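Local coordinates for CRISPR-associated protein, Cse2 family (Meiothermus ruber, PDB 3WA8), which probably binds guide crRNA as the small CasB (Cse2) subunit of a type I-E CRISPR Cascade complex and helps stabilise the R-loop, at residues A[114-117]-A[118-122]; A[153-156]-A[157-160]; A[189-192]-A[193-197]. All coordinates share one frame; numbering follows the deposited sequence.

Contact 1 of 3, residues A[114-117]-A[118-122]; sequences AQLY and LARDQ
Y117 and Q122 meet where helix 109-119 comes to its end, the aromatic ring doing most of the touching. CA of Q122 lies over one ring face of Y117, 3.6 Å from the centroid and 17° off the ring normal, a CH-pi contact offset toward the rim. A chi1 of 174° turns the ring away from the backbone N and over the turn that follows, which lets OH of Y117 reach CB of Q122 at 3.5 Å.

One residue earlier, the CD1 methyl of L116 lies 4.0 Å from NE of R120, the side chains pointing the same way and I126 packed on both.

The backbone bonds trace the helix stopping. N of L118 to O of A114, at 2.8 Å, is an ordinary helical bond, and N of A119 still bonds to O of Q115. N of R120 reaches O of L116 weakly and also donates to O of Y117 (3.2 Å) from above the carbonyl plane; that carbonyl accepts weakly from N of Q122 (3.0 Å). With D121 in left-handed helical phi/psi and its N bonded to O of L118, the pattern is a Schellman motif, though both defining bonds are weak.

With Y117 cut back to an alanine, CA of Q122 would probably lose its aromatic cover and a gap open against F187 and V191. Mostly weak backbone bonds thus share the helix stop with an aromatic ring laid across the turn.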
loop_
_atom_site.group_PDB
_atom_site.type_symbol
_atom_site.label_atom_id
_atom_site.label_comp_id
_atom_site.label_asym_id
_atom_site.label_seq_id
_atom_site.Cartn_x
_atom_site.Cartn_y
_atom_site.Cartn_z
ATOM N N ALA A 114 -12.012 3.942 -0.050
ATOM C CA ALA A 114 -13.286 4.635 -0.020
ATOM C C ALA A 114 -13.541 5.283 -1.364
ATOM O O ALA A 114 -14.665 5.264 -1.869
ATOM C CB ALA A 114 -13.305 5.661 1.056
ATOM N N GLN A 115 -12.490 5.844 -1.955
ATOM C CA GLN A 115 -12.609 6.514 -3.243
ATOM C C GLN A 115 -13.083 5.514 -4.291
ATOM O O GLN A 115 -13.920 5.841 -5.147
ATOM C CB GLN A 115 -11.276 7.145 -3.647
ATOM C CG GLN A 115 -11.023 8.476 -3.006
ATOM C CD GLN A 115 -9.663 9.031 -3.323
ATOM O OE1 GLN A 115 -8.656 8.353 -3.180
ATOM N NE2 GLN A 115 -9.622 10.286 -3.720
ATOM N N LEU A 116 -12.544 4.296 -4.207
ATOM C CA LEU A 116 -12.920 3.216 -5.094
ATOM C C LEU A 116 -14.384 2.842 -4.841
ATOM O O LEU A 116 -15.195 2.754 -5.782
ATOM C CB LEU A 116 -11.997 2.041 -4.861
ATOM C CG LEU A 116 -12.470 0.712 -5.394
ATOM C CD1 LEU A 116 -12.408 0.706 -6.914
ATOM C CD2 LEU A 116 -11.634 -0.370 -4.809
ATOM N N TYR A 117 -14.724 2.667 -3.569
ATOM C CA TYR A 117 -16.085 2.389 -3.158
ATOM C C TYR A 117 -17.073 3.366 -3.777
ATOM O O TYR A 117 -18.071 2.950 -4.365
ATOM C CB TYR A 117 -16.135 2.457 -1.650
ATOM C CG TYR A 117 -17.486 2.330 -1.017
ATOM C CD1 TYR A 117 -18.200 1.147 -1.091
ATOM C CD2 TYR A 117 -18.025 3.377 -0.297
ATOM C CE1 TYR A 117 -19.427 1.018 -0.486
ATOM C CE2 TYR A 117 -19.260 3.266 0.307
ATOM C CZ TYR A 117 -19.958 2.080 0.214
ATOM O OH TYR A 117 -21.184 1.952 0.818
ATOM N N LEU A 118 -16.789 4.662 -3.668
ATOM C CA LEU A 118 -17.702 5.698 -4.168
ATOM C C LEU A 118 -17.749 5.732 -5.688
ATOM O O LEU A 118 -18.788 6.017 -6.275
ATOM C CB LEU A 118 -17.322 7.076 -3.628
ATOM C CG LEU A 118 -17.468 7.335 -2.124
ATOM C CD1 LEU A 118 -16.432 8.332 -1.660
ATOM C CD2 LEU A 118 -18.863 7.802 -1.725
ATOM N N ALA A 119 -16.620 5.439 -6.320
ATOM C CA ALA A 119 -16.545 5.346 -7.776
ATOM C C ALA A 119 -17.444 4.230 -8.325
ATOM O O ALA A 119 -17.927 4.322 -9.448
ATOM C CB ALA A 119 -15.094 5.147 -8.232
ATOM N N ARG A 120 -17.679 3.187 -7.532
ATOM C CA ARG A 120 -18.504 2.060 -7.966
ATOM C C ARG A 120 -19.881 2.054 -7.329
ATOM O O ARG A 120 -20.384 0.989 -6.960
ATOM C CB ARG A 120 -17.814 0.739 -7.649
ATOM C CG ARG A 120 -16.689 0.376 -8.574
ATOM C CD ARG A 120 -16.539 -1.118 -8.588
ATOM N NE ARG A 120 -15.167 -1.487 -8.887
ATOM C CZ ARG A 120 -14.664 -1.573 -10.116
ATOM N NH1 ARG A 120 -15.449 -1.328 -11.172
ATOM N NH2 ARG A 120 -13.379 -1.911 -10.287
ATOM N N ASP A 121 -20.485 3.235 -7.196
ATOM C CA ASP A 121 -21.846 3.379 -6.665
ATOM C C ASP A 121 -22.051 2.978 -5.226
ATOM O O ASP A 121 -23.136 2.519 -4.874
ATOM C CB ASP A 121 -22.831 2.580 -7.496
ATOM C CG ASP A 121 -23.521 3.417 -8.471
ATOM O OD1 ASP A 121 -22.813 4.008 -9.315
ATOM O OD2 ASP A 121 -24.762 3.500 -8.375
ATOM N N GLN A 122 -21.030 3.161 -4.393
ATOM C CA GLN A 122 -21.100 2.730 -2.991
ATOM C C GLN A 122 -21.385 1.233 -2.951
ATOM O O GLN A 122 -22.316 0.787 -2.270
ATOM C CB GLN A 122 -22.181 3.498 -2.215
ATOM C CG GLN A 122 -22.306 4.971 -2.577
ATOM C CD GLN A 122 -23.025 5.759 -1.516
ATOM O OE1 GLN A 122 -24.172 6.172 -1.707
ATOM N NE2 GLN A 122 -22.365 5.961 -0.373
#

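Contact 2 of 3, residues A[153-156]-A[157-160]; sequences ESQD and DIRI
Q155 and I158 are the two ends of a tight chain reversal: at Q155 the backbone leaves helix 141-154 for an extended psi of 134°, D156 and D157 follow with type I turn angles, and I158 is extended again. Across this bend CB of Q155 meets CD1 of I158 at 3.7 Å. CG of Q155 stands somewhat further from that methyl. The glutamine chain bends at chi2 (-59°), which steers its amide away from the isoleucine and toward A119 of helix 109-119, while L116 packs on its CG. The side chains of I158 and Q155 therefore share only their aliphatic parts.

Residues 155-158 form an open type I beta turn, without the i to i+3 hydrogen bond, with D156 and D157 at its two corner positions, and the turn begins the linker between helix 141-154 and helix 162-170 of this all-helical Cse2 fold. The corner aspartates put like charges near each other: OD2 of D156 is 4.0 Å from OD1 of D157, and their carboxylate planes stand 74° apart. Each would probably make the other somewhat harder to ionise, though both side chains are exposed, where solvent can weaken the effect.

A wider closure joins E153 to I160, whose side chains meet at about a right angle, CD1 of I160 resting 4.1 Å from OE2 of E153. That carboxylate is held by partners outside the turn: OE1 takes a hydrogen bond from N of V76, and OE2 is hydrogen-bonded to OG1 of T75. I160, buried against V149 and I152, lies about 7 Å by its side chain from a bound mercury ion.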
loop_
_atom_site.group_PDB
_atom_site.type_symbol
_atom_site.label_atom_id
_atom_site.label_comp_id
_atom_site.label_asym_id
_atom_site.label_seq_id
_atom_site.Cartn_x
_atom_site.Cartn_y
_atom_site.Cartn_z
ATOM N N GLU A 153 -6.548 0.046 -8.765
ATOM C CA GLU A 153 -5.808 0.435 -9.981
ATOM C C GLU A 153 -6.689 0.408 -11.232
ATOM O O GLU A 153 -6.384 1.052 -12.221
ATOM C CB GLU A 153 -4.577 -0.459 -10.177
ATOM C CG GLU A 153 -3.481 -0.306 -9.100
ATOM C CD GLU A 153 -2.311 0.574 -9.523
ATOM O OE1 GLU A 153 -2.192 0.906 -10.717
ATOM O OE2 GLU A 153 -1.474 0.917 -8.665
ATOM N N SER A 154 -7.789 -0.330 -11.179
ATOM C CA SER A 154 -8.805 -0.260 -12.213
ATOM C C SER A 154 -9.422 1.108 -12.342
ATOM O O SER A 154 -9.806 1.485 -13.441
ATOM C CB SER A 154 -9.935 -1.248 -11.947
ATOM O OG SER A 154 -9.502 -2.564 -12.200
ATOM N N GLN A 155 -9.589 1.834 -11.237
ATOM C CA GLN A 155 -10.031 3.228 -11.372
ATOM C C GLN A 155 -8.806 4.030 -11.694
ATOM O O GLN A 155 -7.756 3.868 -11.087
ATOM C CB GLN A 155 -10.702 3.785 -10.129
ATOM C CG GLN A 155 -11.903 3.019 -9.688
ATOM C CD GLN A 155 -12.969 2.958 -10.722
ATOM O OE1 GLN A 155 -13.390 1.875 -11.123
ATOM N NE2 GLN A 155 -13.428 4.116 -11.160
ATOM N N ASP A 156 -8.929 4.898 -12.670
ATOM C CA ASP A 156 -7.734 5.500 -13.206
ATOM C C ASP A 156 -7.160 6.551 -12.244
ATOM O O ASP A 156 -5.936 6.687 -12.115
ATOM C CB ASP A 156 -8.048 6.110 -14.568
ATOM C CG ASP A 156 -6.820 6.484 -15.306
ATOM O OD1 ASP A 156 -5.719 6.109 -14.842
ATOM O OD2 ASP A 156 -6.957 7.147 -16.354
ATOM N N ASP A 157 -8.070 7.238 -11.547
ATOM C CA ASP A 157 -7.799 8.528 -10.955
ATOM C C ASP A 157 -7.456 8.448 -9.484
ATOM O O ASP A 157 -7.333 9.480 -8.845
ATOM C CB ASP A 157 -9.029 9.422 -11.126
ATOM C CG ASP A 157 -9.533 9.454 -12.570
ATOM O OD1 ASP A 157 -9.281 8.474 -13.316
ATOM O OD2 ASP A 157 -10.178 10.457 -12.979
ATOM N N ILE A 158 -7.312 7.250 -8.932
ATOM C CA ILE A 158 -7.083 7.126 -7.500
ATOM C C ILE A 158 -5.621 6.901 -7.153
ATOM O O ILE A 158 -5.002 5.938 -7.604
ATOM C CB ILE A 158 -7.893 5.979 -6.918
ATOM C CG1 ILE A 158 -9.377 6.303 -7.048
ATOM C CG2 ILE A 158 -7.503 5.723 -5.455
ATOM C CD1 ILE A 158 -10.274 5.179 -6.682
ATOM N N ARG A 159 -5.075 7.796 -6.341
ATOM C CA ARG A 159 -3.680 7.726 -5.941
ATOM C C ARG A 159 -3.510 6.780 -4.771
ATOM O O ARG A 159 -4.286 6.851 -3.853
ATOM C CB ARG A 159 -3.192 9.124 -5.547
ATOM C CG ARG A 159 -1.872 9.130 -4.808
ATOM C CD ARG A 159 -1.086 10.416 -4.997
ATOM N NE ARG A 159 0.177 10.353 -4.265
ATOM C CZ ARG A 159 0.885 11.415 -3.893
ATOM N NH1 ARG A 159 0.495 12.652 -4.192
ATOM N NH2 ARG A 159 2.001 11.239 -3.216
ATOM N N ILE A 160 -2.496 5.914 -4.803
ATOM C CA ILE A 160 -2.128 5.100 -3.631
ATOM C C ILE A 160 -0.818 5.614 -3.080
ATOM O O ILE A 160 0.195 5.558 -3.786
ATOM C CB ILE A 160 -1.894 3.614 -3.984
ATOM C CG1 ILE A 160 -3.223 2.897 -4.213
ATOM C CG2 ILE A 160 -1.131 2.908 -2.879
ATOM C CD1 ILE A 160 -3.080 1.611 -4.978
#

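Contact 3 of 3, residues A[189-192]-A[193-197]; sequences RTVA and KEETI
V191 and E195, one helical turn apart, lie side by side and point the same way, with CG1 of V191 3.4 Å from OE2 of E195. This is a van der Waals meeting of a methyl with a carboxylate oxygen. A chi1 of 171° sets CG1 of V191 beside its own carbonyl carbon, on the flank along which the extended glutamate chain runs. Beneath the pair, N of E195 donates to O of V191 at 3.1 Å, in the carbonyl plane and with an N-H...O angle of 166°.

The neighbouring turns repeat the i to i+4 bond less exactly. N of K193 reaches O of R189 at 3.0 Å, tilted 31° from the carbonyl plane, and N of E194 bonds to O of T190. The bonding weakens locally at A192, whose carbonyl takes a weak bond from N of T196 at 3.3 Å. OG1 of T196 folds back beside its own backbone N and adds a second weak bond to the same oxygen, 3.5 Å from O of A192. N of I197 then bonds to O of K193.

Farther out, the inward side of the helix is placed by helix 109-119: T190 packs on A114, and OG1 of T190 is hydrogen-bonded to ND1 of H111. R189 touches N102 and Y105 of helix 102-106. The glutamates lie near the C-terminal end of the helix, where its dipole would be expected to disfavour negative charge a little, while K193 suits that end better. The whole is an amphipathic alpha-helix, the last of the chain, with V191 buried against the helical body of the Cse2 fold and A192, K193, E195 and T196 exposed.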
loop_
_atom_site.group_PDB
_atom_site.type_symbol
_atom_site.label_atom_id
_atom_site.label_comp_id
_atom_site.label_asym_id
_atom_site.label_seq_id
_atom_site.Cartn_x
_atom_site.Cartn_y
_atom_site.Cartn_z
ATOM N N ARG A 189 -14.877 8.118 7.131
ATOM C CA ARG A 189 -14.733 9.563 7.105
ATOM C C ARG A 189 -14.852 10.142 5.685
ATOM O O ARG A 189 -15.506 11.170 5.487
ATOM C CB ARG A 189 -13.401 9.953 7.708
ATOM C CG ARG A 189 -13.395 11.333 8.254
ATOM C CD ARG A 189 -12.133 11.607 9.017
ATOM N NE ARG A 189 -12.433 12.437 10.171
ATOM C CZ ARG A 189 -11.641 13.388 10.648
ATOM N NH1 ARG A 189 -10.467 13.645 10.063
ATOM N NH2 ARG A 189 -12.042 14.089 11.714
ATOM N N THR A 190 -14.235 9.477 4.711
ATOM C CA THR A 190 -14.338 9.845 3.306
ATOM C C THR A 190 -15.752 9.703 2.754
ATOM O O THR A 190 -16.260 10.608 2.119
ATOM C CB THR A 190 -13.415 8.972 2.464
ATOM O OG1 THR A 190 -12.059 9.165 2.874
ATOM C CG2 THR A 190 -13.533 9.315 1.005
ATOM N N VAL A 191 -16.377 8.557 2.980
ATOM C CA VAL A 191 -17.762 8.319 2.559
ATOM C C VAL A 191 -18.726 9.409 3.082
ATOM O O VAL A 191 -19.503 10.015 2.329
ATOM C CB VAL A 191 -18.222 6.922 3.025
ATOM C CG1 VAL A 191 -19.694 6.734 2.791
ATOM C CG2 VAL A 191 -17.450 5.853 2.315
ATOM N N ALA A 192 -18.648 9.653 4.382
ATOM C CA ALA A 192 -19.427 10.695 5.019
ATOM C C ALA A 192 -19.181 12.032 4.346
ATOM O O ALA A 192 -20.114 12.786 4.095
ATOM C CB ALA A 192 -19.074 10.782 6.487
ATOM N N LYS A 193 -17.915 12.311 4.062
ATOM C CA LYS A 193 -17.518 13.574 3.474
ATOM C C LYS A 193 -18.248 13.793 2.156
ATOM O O LYS A 193 -18.703 14.898 1.882
ATOM C CB LYS A 193 -16.013 13.588 3.268
ATOM C CG LYS A 193 -15.435 14.900 2.830
ATOM C CD LYS A 193 -15.015 15.769 4.018
ATOM C CE LYS A 193 -13.899 16.748 3.576
ATOM N NZ LYS A 193 -13.825 17.990 4.414
ATOM N N GLU A 194 -18.387 12.729 1.368
ATOM C CA GLU A 194 -19.081 12.800 0.083
ATOM C C GLU A 194 -20.590 13.054 0.215
ATOM O O GLU A 194 -21.172 13.859 -0.534
ATOM C CB GLU A 194 -18.822 11.545 -0.750
ATOM C CG GLU A 194 -19.100 11.736 -2.230
ATOM C CD GLU A 194 -18.523 13.046 -2.770
ATOM O OE1 GLU A 194 -17.298 13.289 -2.594
ATOM O OE2 GLU A 194 -19.305 13.835 -3.362
ATOM N N GLU A 195 -21.221 12.375 1.168
ATOM C CA GLU A 195 -22.624 12.636 1.479
ATOM C C GLU A 195 -22.876 14.105 1.868
ATOM O O GLU A 195 -24.021 14.563 1.826
ATOM C CB GLU A 195 -23.149 11.656 2.539
ATOM C CG GLU A 195 -23.239 10.197 2.041
ATOM C CD GLU A 195 -23.321 9.160 3.175
ATOM O OE1 GLU A 195 -23.865 9.489 4.258
ATOM O OE2 GLU A 195 -22.845 8.009 2.978
ATOM N N THR A 196 -21.814 14.846 2.215
ATOM C CA THR A 196 -21.923 16.321 2.339
ATOM C C THR A 196 -21.662 17.053 1.013
ATOM O O THR A 196 -22.476 17.905 0.637
ATOM C CB THR A 196 -21.059 16.964 3.476
ATOM O OG1 THR A 196 -21.036 16.114 4.627
ATOM C CG2 THR A 196 -21.635 18.341 3.878
ATOM N N ILE A 197 -20.559 16.725 0.317
ATOM C CA ILE A 197 -20.215 17.353 -0.986
ATOM C C ILE A 197 -21.395 17.320 -1.989
ATOM O O ILE A 197 -21.395 18.062 -2.984
ATOM C CB ILE A 197 -18.895 16.782 -1.645
ATOM C CG1 ILE A 197 -17.665 16.989 -0.743
ATOM C CG2 ILE A 197 -18.607 17.447 -3.009
ATOM C CD1 ILE A 197 -16.343 16.316 -1.257
#

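Overall arrangement
Contacts 1 and 2 are both partly buried, while contact 3 lies at the surface. Contact 1 is the middle member: it touches both others, whereas contacts 2 and 3 remain about 9 Å apart at their nearest atoms. Helix 109-119 is the shared element. One flank meets the turn of contact 2, where Q115 packs on I158. The other meets helix 178-197, where CD2 of L118 lies 3.9 Å from CB of E194. Contact 3, farthest from the chain's centre, relies on repeated backbone bonds. Contact 1 joins an aromatic cover to a helix stop. Contact 2, nearest the centre, depends on aliphatic packing around a turn without backbone hydrogen bonds between its halves.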